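Local structure of MHC class I antigen (Ctenopharyngodon idella, 5H5Z) at residues W129-N133 with P134-I138; T159-E162 with W163-K166; L240-P244 with D245-N249. The protein probably presents short peptides at the cell surface to immune cells, as a class I heavy chain paired with beta-2-microglobulin. All coordinates share one frame; numbering follows the deposited sequence.

All three contacts are local, each joining two consecutive segments of the chain. Interactions 1 and 3 lie mostly at the surface and do the same job in different domains: each starts a helix where the chain leaves a strand, with a proline as the residue after the N-cap. Interaction 1 adds a side-chain cap from Asn133, whereas interaction 3 relies on the carbonyl of Gly243 and the apolar rim of Trp247. Interaction 2, partly buried, lies within helix 148-170 and rests on regular backbone bonds. Interactions 1 and 2 belong to the peptide-binding platform, their centres about 30 Å apart; interaction 3 is in the immunoglobulin domain, its centre about 57 and 53 Å from those of interactions 1 and 2.

Interaction 1: W129-N133 with P134-I138; sequences WTAAN and PQAVI
With its CG set between the backbone N and the carbonyl carbon (chi1 49°), Asn133 folds its side chain over the start of helix 134-145 and directs OD1 at the backbone of Ala136. This is an N-cap: Asn133 OD1 accepts a weak, bent bond from Ala136 N at 2.9 Å. The same N-H also reaches the main chain of the cap residue, Ala136 N to Asn133 O at 3.0 Å, so that one hydrogen is shared between two acceptors of Asn133. Here the donor stands well above the carbonyl plane, 57° out of it. A second, weak bond reaches the same carbonyl, from Val137 N to Asn133 O at 3.5 Å, while Val137 N is held more closely by Pro134 O at 3.1 Å. Pro134, which has no N-H to offer, occupies the first position after the cap.

Behind the cap the chain doubles back, and the strand end meets the helix through small apolar groups. Ala131 CB points at the helix and touches Ala136 CB at 3.7 Å. Val137 has CG1 anti to its backbone N (chi1 179°), which turns CG2 toward the strand end, 3.9 Å from Ala131 CB.

The contact thus closes the turn from strand 128-131, the edge strand of the platform sheet, into the helix that follows. Ala136 continues inward onto Phe119 and Val120 of strand 117-123, Asn133 touches Phe83, and Gln135 O accepts from Arg82 at the end of helix 55-82.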
loop_
_atom_site.group_PDB
_atom_site.type_symbol
_atom_site.label_atom_id
_atom_site.label_comp_id
_atom_site.label_asym_id
_atom_site.label_seq_id
_atom_site.Cartn_x
_atom_site.Cartn_y
_atom_site.Cartn_z
ATOM N N TRP A 129 12.750 22.231 -11.487
ATOM C CA TRP A 129 12.469 21.573 -10.221
ATOM C C TRP A 129 11.824 22.547 -9.250
ATOM O O TRP A 129 12.376 23.611 -8.961
ATOM C CB TRP A 129 13.753 20.994 -9.624
ATOM C CG TRP A 129 14.269 19.841 -10.418
ATOM C CD1 TRP A 129 15.157 19.886 -11.460
ATOM C CD2 TRP A 129 13.906 18.466 -10.260
ATOM N NE1 TRP A 129 15.376 18.620 -11.951
ATOM C CE2 TRP A 129 14.619 17.729 -11.237
ATOM C CE3 TRP A 129 13.052 17.781 -9.383
ATOM C CZ2 TRP A 129 14.509 16.340 -11.355
ATOM C CZ3 TRP A 129 12.938 16.403 -9.502
ATOM C CH2 TRP A 129 13.657 15.695 -10.487
ATOM N N THR A 130 10.644 22.183 -8.763
ATOM C CA THR A 130 9.960 22.976 -7.750
ATOM C C THR A 130 10.570 22.667 -6.389
ATOM O O THR A 130 10.551 21.520 -5.940
ATOM C CB THR A 130 8.447 22.696 -7.750
ATOM O OG1 THR A 130 7.931 22.945 -9.061
ATOM C CG2 THR A 130 7.718 23.593 -6.741
ATOM N N ALA A 131 11.130 23.699 -5.761
ATOM C CA ALA A 131 11.717 23.597 -4.430
ATOM C C ALA A 131 10.672 23.962 -3.379
ATOM O O ALA A 131 10.089 25.045 -3.429
ATOM C CB ALA A 131 12.928 24.516 -4.320
ATOM N N ALA A 132 10.436 23.053 -2.435
ATOM C CA ALA A 132 9.405 23.250 -1.406
ATOM C C ALA A 132 9.825 24.209 -0.290
ATOM O O ALA A 132 8.976 24.798 0.387
ATOM C CB ALA A 132 8.977 21.915 -0.820
ATOM N N ASN A 133 11.133 24.352 -0.095
ATOM C CA ASN A 133 11.678 25.199 0.964
ATOM C C ASN A 133 13.015 25.812 0.535
ATOM O O ASN A 133 13.586 25.390 -0.472
ATOM C CB ASN A 133 11.824 24.395 2.263
ATOM C CG ASN A 133 12.534 23.070 2.058
ATOM O OD1 ASN A 133 13.666 23.022 1.579
ATOM N ND2 ASN A 133 11.872 21.983 2.431
ATOM N N PRO A 134 13.516 26.816 1.288
ATOM C CA PRO A 134 14.813 27.416 0.956
ATOM C C PRO A 134 15.958 26.402 0.869
ATOM O O PRO A 134 16.840 26.550 0.021
ATOM C CB PRO A 134 15.055 28.386 2.116
ATOM C CG PRO A 134 13.690 28.769 2.560
ATOM C CD PRO A 134 12.872 27.519 2.421
ATOM N N GLN A 135 15.930 25.384 1.730
ATOM C CA GLN A 135 16.954 24.334 1.747
ATOM C C GLN A 135 17.020 23.585 0.421
ATOM O O GLN A 135 18.088 23.124 0.017
ATOM C CB GLN A 135 16.702 23.335 2.883
ATOM C CG GLN A 135 16.911 23.883 4.288
ATOM C CD GLN A 135 15.694 24.610 4.842
ATOM O OE1 GLN A 135 14.687 24.804 4.154
ATOM N NE2 GLN A 135 15.787 25.019 6.102
ATOM N N ALA A 136 15.879 23.468 -0.255
ATOM C CA ALA A 136 15.816 22.765 -1.536
ATOM C C ALA A 136 16.274 23.604 -2.728
ATOM O O ALA A 136 16.590 23.057 -3.787
ATOM C CB ALA A 136 14.413 22.221 -1.774
ATOM N N VAL A 137 16.316 24.925 -2.556
ATOM C CA VAL A 137 16.631 25.842 -3.666
ATOM C C VAL A 137 18.050 25.645 -4.221
ATOM O O VAL A 137 18.262 25.717 -5.436
ATOM C CB VAL A 137 16.371 27.320 -3.281
ATOM C CG1 VAL A 137 16.718 28.262 -4.427
ATOM C CG2 VAL A 137 14.915 27.512 -2.880
ATOM N N ILE A 138 19.012 25.386 -3.338
ATOM C CA ILE A 138 20.382 25.077 -3.769
ATOM C C ILE A 138 20.397 23.865 -4.707
ATOM O O ILE A 138 21.087 23.872 -5.730
ATOM C CB ILE A 138 21.324 24.850 -2.568
ATOM C CG1 ILE A 138 21.457 26.140 -1.751
ATOM C CG2 ILE A 138 22.694 24.361 -3.032
ATOM C CD1 ILE A 138 22.043 25.939 -0.372
#

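Interaction 2: T159-E162 with W163-K166; sequences TCIE and WLKK
Two successive turns of helix 148-170, the long helix that flanks the peptide groove of the class I platform in its second domain, carry this contact between residues 159-162 and 163-166. The backbone bonds are regular i to i+4 alpha-helical ones. Trp163 N donates to Thr159 O at 3.1 Å and Leu164 N to Cys160 O at 2.8 Å. Lys165 N meets Ile161 O at 2.9 Å in a nearly straight bond (171°), and Lys166 N bonds more loosely to Glu162 O at 3.3 Å.

The sides of the helix differ in character. Toward the sheet, Ile161 and Leu164 are buried against Leu100 of strand 90-100, and their branch ends meet loosely, Ile161 CD1 to Leu164 CD2 at 4.3 Å. Cys160 forms the disulfide with Cys98, which fastens this helix to strand 90-100, and its side chain also meets Leu5 of strand 3-13.

Lys165 runs out extended beyond CG and crosses Ile161 aslant, so that its aliphatic end, CE, packs on Ile161 CG2 at 3.7 Å. The chain of Lys166, bent at chi3 and chi4, instead lays CD over one face of the Trp163 indole, nearer the ring's border than its middle, and its NZ makes a weak hydrogen bond with Tyr170.

The Thr159 and Trp163 side chains run alongside each other in the same direction. The methyl of Thr159, CG2, trans to its own amide nitrogen, touches Trp163 CD1 at 3.9 Å, while Thr159 O sits at the edge of the ring, near its plane, 3.2 Å from Trp163 CD1.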
loop_
_atom_site.group_PDB
_atom_site.type_symbol
_atom_site.label_atom_id
_atom_site.label_comp_id
_atom_site.label_asym_id
_atom_site.label_seq_id
_atom_site.Cartn_x
_atom_site.Cartn_y
_atom_site.Cartn_z
ATOM N N THR A 159 12.128 5.383 -21.661
ATOM C CA THR A 159 12.593 4.174 -20.975
ATOM C C THR A 159 11.528 3.532 -20.068
ATOM O O THR A 159 11.276 2.321 -20.143
ATOM C CB THR A 159 13.852 4.492 -20.150
ATOM O OG1 THR A 159 14.796 5.195 -20.974
ATOM C CG2 THR A 159 14.486 3.220 -19.595
ATOM N N CYS A 160 10.918 4.351 -19.214
ATOM C CA CYS A 160 9.888 3.891 -18.273
ATOM C C CYS A 160 8.699 3.236 -18.994
ATOM O O CYS A 160 8.262 2.136 -18.625
ATOM C CB CYS A 160 9.416 5.063 -17.398
ATOM S SG CYS A 160 8.343 4.612 -16.014
ATOM N N ILE A 161 8.184 3.917 -20.016
ATOM C CA ILE A 161 7.036 3.433 -20.797
ATOM C C ILE A 161 7.396 2.180 -21.602
ATOM O O ILE A 161 6.607 1.233 -21.688
ATOM C CB ILE A 161 6.468 4.561 -21.701
ATOM C CG1 ILE A 161 5.793 5.657 -20.852
ATOM C CG2 ILE A 161 5.523 4.022 -22.769
ATOM C CD1 ILE A 161 4.548 5.210 -20.087
ATOM N N GLU A 162 8.597 2.157 -22.169
ATOM C CA GLU A 162 9.049 0.988 -22.934
ATOM C C GLU A 162 9.044 -0.272 -22.063
ATOM O O GLU A 162 8.556 -1.340 -22.480
ATOM C CB GLU A 162 10.437 1.249 -23.530
ATOM C CG GLU A 162 10.439 2.300 -24.633
ATOM C CD GLU A 162 11.816 2.876 -24.905
ATOM O OE1 GLU A 162 12.830 2.214 -24.588
ATOM O OE2 GLU A 162 11.886 4.001 -25.445
ATOM N N TRP A 163 9.556 -0.133 -20.842
ATOM C CA TRP A 163 9.601 -1.240 -19.895
ATOM C C TRP A 163 8.225 -1.576 -19.329
ATOM O O TRP A 163 7.897 -2.751 -19.168
ATOM C CB TRP A 163 10.621 -0.971 -18.784
ATOM C CG TRP A 163 12.015 -1.286 -19.231
ATOM C CD1 TRP A 163 12.959 -0.405 -19.659
ATOM C CD2 TRP A 163 12.606 -2.585 -19.314
ATOM N NE1 TRP A 163 14.113 -1.073 -20.008
ATOM C CE2 TRP A 163 13.922 -2.416 -19.804
ATOM C CE3 TRP A 163 12.153 -3.879 -19.018
ATOM C CZ2 TRP A 163 14.794 -3.492 -20.001
ATOM C CZ3 TRP A 163 13.022 -4.952 -19.220
ATOM C CH2 TRP A 163 14.328 -4.748 -19.704
ATOM N N LEU A 164 7.423 -0.553 -19.031
ATOM C CA LEU A 164 6.052 -0.793 -18.594
ATOM C C LEU A 164 5.313 -1.672 -19.608
ATOM O O LEU A 164 4.689 -2.668 -19.240
ATOM C CB LEU A 164 5.306 0.526 -18.360
ATOM C CG LEU A 164 3.811 0.410 -18.039
ATOM C CD1 LEU A 164 3.538 -0.471 -16.822
ATOM C CD2 LEU A 164 3.209 1.790 -17.847
ATOM N N LYS A 165 5.410 -1.319 -20.886
ATOM C CA LYS A 165 4.792 -2.128 -21.947
ATOM C C LYS A 165 5.242 -3.601 -21.914
ATOM O O LYS A 165 4.417 -4.515 -22.075
ATOM C CB LYS A 165 5.025 -1.496 -23.324
ATOM C CG LYS A 165 4.234 -0.211 -23.543
ATOM C CD LYS A 165 4.581 0.464 -24.861
ATOM C CE LYS A 165 3.736 1.714 -25.055
ATOM N NZ LYS A 165 4.298 2.617 -26.094
ATOM N N LYS A 166 6.536 -3.826 -21.691
ATOM C CA LYS A 166 7.072 -5.181 -21.548
ATOM C C LYS A 166 6.468 -5.905 -20.344
ATOM O O LYS A 166 6.065 -7.065 -20.460
ATOM C CB LYS A 166 8.605 -5.174 -21.444
ATOM C CG LYS A 166 9.356 -4.860 -22.727
ATOM C CD LYS A 166 10.830 -4.636 -22.409
ATOM C CE LYS A 166 11.736 -5.254 -23.454
ATOM N NZ LYS A 166 11.715 -6.745 -23.411
#

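Interaction 3: L240-P244 with D245-N249; sequences LNVGP and DEWKN
Pro244 O accepts the N-H of Lys248 at 2.9 Å in the first turn of helix 244-249, the short helix that links two strands of the immunoglobulin C1-set domain, one from each sheet of the sandwich. The bond is somewhat bent (144°). One residue earlier, Trp247 N donates to Gly243 O at 3.1 Å and runs straighter, at 161°. Gly243 is the N-cap residue. Having no side chain, it offers no side-chain cap; its carbonyl takes the first i to i+4 bond, while Pro244 occupies the first helical position with its nitrogen closed into the ring. The next bond of the same kind, Asn249 N to Asp245 O, lies wholly within the helical segment.

Ahead of the cap, the chain leaving strand 234-240 curls so that its apolar side chains face the helix. Val242 points at the helix and crosses Glu246 at about a right angle, Val242 CB lying 3.8 Å from Glu246 CB. The chain of Glu246 bends at chi2, and its carboxylate leads away from this meeting point. A chi1 of -164° puts the Trp247 indole on the side away from its amide nitrogen, and its edge meets the incoming chain; Val242 CG2 lies at that edge, 4.4 Å from Trp247 CE3.

Phe252, on strand 252-258, meets the indole with the two ring planes nearly parallel and also touches Leu240 and Val242. Glu267 and Ile270 touch the tryptophan from a later loop. Leu240 belongs to the end of the strand and is buried; its CD2 approaches the indole in the ring plane and touches Trp247 CZ3 at 3.7 Å.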
loop_
_atom_site.group_PDB
_atom_site.type_symbol
_atom_site.label_atom_id
_atom_site.label_comp_id
_atom_site.label_asym_id
_atom_site.label_seq_id
_atom_site.Cartn_x
_atom_site.Cartn_y
_atom_site.Cartn_z
ATOM N N LEU A 240 -24.823 -1.086 8.372
ATOM C CA LEU A 240 -26.125 -0.447 8.539
ATOM C C LEU A 240 -26.556 -0.549 9.990
ATOM O O LEU A 240 -26.644 -1.648 10.540
ATOM C CB LEU A 240 -27.180 -1.112 7.647
ATOM C CG LEU A 240 -28.603 -0.541 7.720
ATOM C CD1 LEU A 240 -28.685 0.817 7.038
ATOM C CD2 LEU A 240 -29.615 -1.505 7.116
ATOM N N ASN A 241 -26.824 0.599 10.604
ATOM C CA ASN A 241 -27.300 0.619 11.978
ATOM C C ASN A 241 -28.724 1.144 12.110
ATOM O O ASN A 241 -28.952 2.262 12.569
ATOM C CB ASN A 241 -26.345 1.383 12.903
ATOM C CG ASN A 241 -26.617 1.105 14.372
ATOM O OD1 ASN A 241 -27.269 0.115 14.719
ATOM N ND2 ASN A 241 -26.121 1.974 15.243
ATOM N N VAL A 242 -29.677 0.327 11.677
ATOM C CA VAL A 242 -31.076 0.552 12.003
ATOM C C VAL A 242 -31.409 -0.494 13.058
ATOM O O VAL A 242 -30.621 -1.412 13.290
ATOM C CB VAL A 242 -32.003 0.461 10.768
ATOM C CG1 VAL A 242 -31.575 1.468 9.707
ATOM C CG2 VAL A 242 -32.031 -0.951 10.186
ATOM N N GLY A 243 -32.550 -0.356 13.716
ATOM C CA GLY A 243 -32.885 -1.284 14.788
ATOM C C GLY A 243 -33.351 -2.634 14.272
ATOM O O GLY A 243 -33.650 -2.769 13.086
ATOM N N PRO A 244 -33.410 -3.647 15.161
ATOM C CA PRO A 244 -34.010 -4.928 14.787
ATOM C C PRO A 244 -35.471 -4.771 14.360
ATOM O O PRO A 244 -35.964 -5.564 13.561
ATOM C CB PRO A 244 -33.919 -5.756 16.079
ATOM C CG PRO A 244 -33.682 -4.764 17.172
ATOM C CD PRO A 244 -32.874 -3.678 16.532
ATOM N N ASP A 245 -36.149 -3.751 14.891
ATOM C CA ASP A 245 -37.537 -3.459 14.527
ATOM C C ASP A 245 -37.653 -2.926 13.098
ATOM O O ASP A 245 -38.534 -3.346 12.342
ATOM C CB ASP A 245 -38.163 -2.477 15.520
ATOM C CG ASP A 245 -38.102 -2.982 16.946
ATOM O OD1 ASP A 245 -38.963 -3.801 17.326
ATOM O OD2 ASP A 245 -37.184 -2.562 17.686
ATOM N N GLU A 246 -36.758 -2.011 12.730
ATOM C CA GLU A 246 -36.724 -1.468 11.372
ATOM C C GLU A 246 -36.413 -2.566 10.360
ATOM O O GLU A 246 -36.968 -2.583 9.261
ATOM C CB GLU A 246 -35.707 -0.329 11.254
ATOM C CG GLU A 246 -35.977 0.870 12.153
ATOM C CD GLU A 246 -37.397 1.400 12.037
ATOM O OE1 GLU A 246 -37.858 1.655 10.903
ATOM O OE2 GLU A 246 -38.054 1.561 13.087
ATOM N N TRP A 247 -35.531 -3.484 10.751
ATOM C CA TRP A 247 -35.206 -4.651 9.942
ATOM C C TRP A 247 -36.409 -5.591 9.805
ATOM O O TRP A 247 -36.663 -6.130 8.727
ATOM C CB TRP A 247 -34.012 -5.395 10.545
ATOM C CG TRP A 247 -33.400 -6.350 9.595
ATOM C CD1 TRP A 247 -33.757 -7.652 9.401
ATOM C CD2 TRP A 247 -32.332 -6.083 8.676
ATOM N NE1 TRP A 247 -32.972 -8.217 8.424
ATOM C CE2 TRP A 247 -32.089 -7.277 7.962
ATOM C CE3 TRP A 247 -31.551 -4.953 8.391
ATOM C CZ2 TRP A 247 -31.100 -7.375 6.975
ATOM C CZ3 TRP A 247 -30.563 -5.054 7.416
ATOM C CH2 TRP A 247 -30.353 -6.259 6.716
ATOM N N LYS A 248 -37.143 -5.777 10.900
ATOM C CA LYS A 248 -38.332 -6.634 10.919
ATOM C C LYS A 248 -39.458 -6.100 10.030
ATOM O O LYS A 248 -40.108 -6.864 9.332
ATOM C CB LYS A 248 -38.833 -6.830 12.360
ATOM C CG LYS A 248 -40.197 -7.504 12.471
ATOM C CD LYS A 248 -40.576 -7.797 13.916
ATOM C CE LYS A 248 -42.044 -8.202 14.007
ATOM N NZ LYS A 248 -42.368 -8.787 15.344
ATOM N N ASN A 249 -39.677 -4.789 10.067
ATOM C CA ASN A 249 -40.818 -4.172 9.388
ATOM C C ASN A 249 -40.595 -3.895 7.904
ATOM O O ASN A 249 -41.547 -3.642 7.166
ATOM C CB ASN A 249 -41.228 -2.880 10.106
ATOM C CG ASN A 249 -41.732 -3.127 11.515
ATOM O OD1 ASN A 249 -42.373 -4.142 11.795
ATOM N ND2 ASN A 249 -41.449 -2.189 12.413
#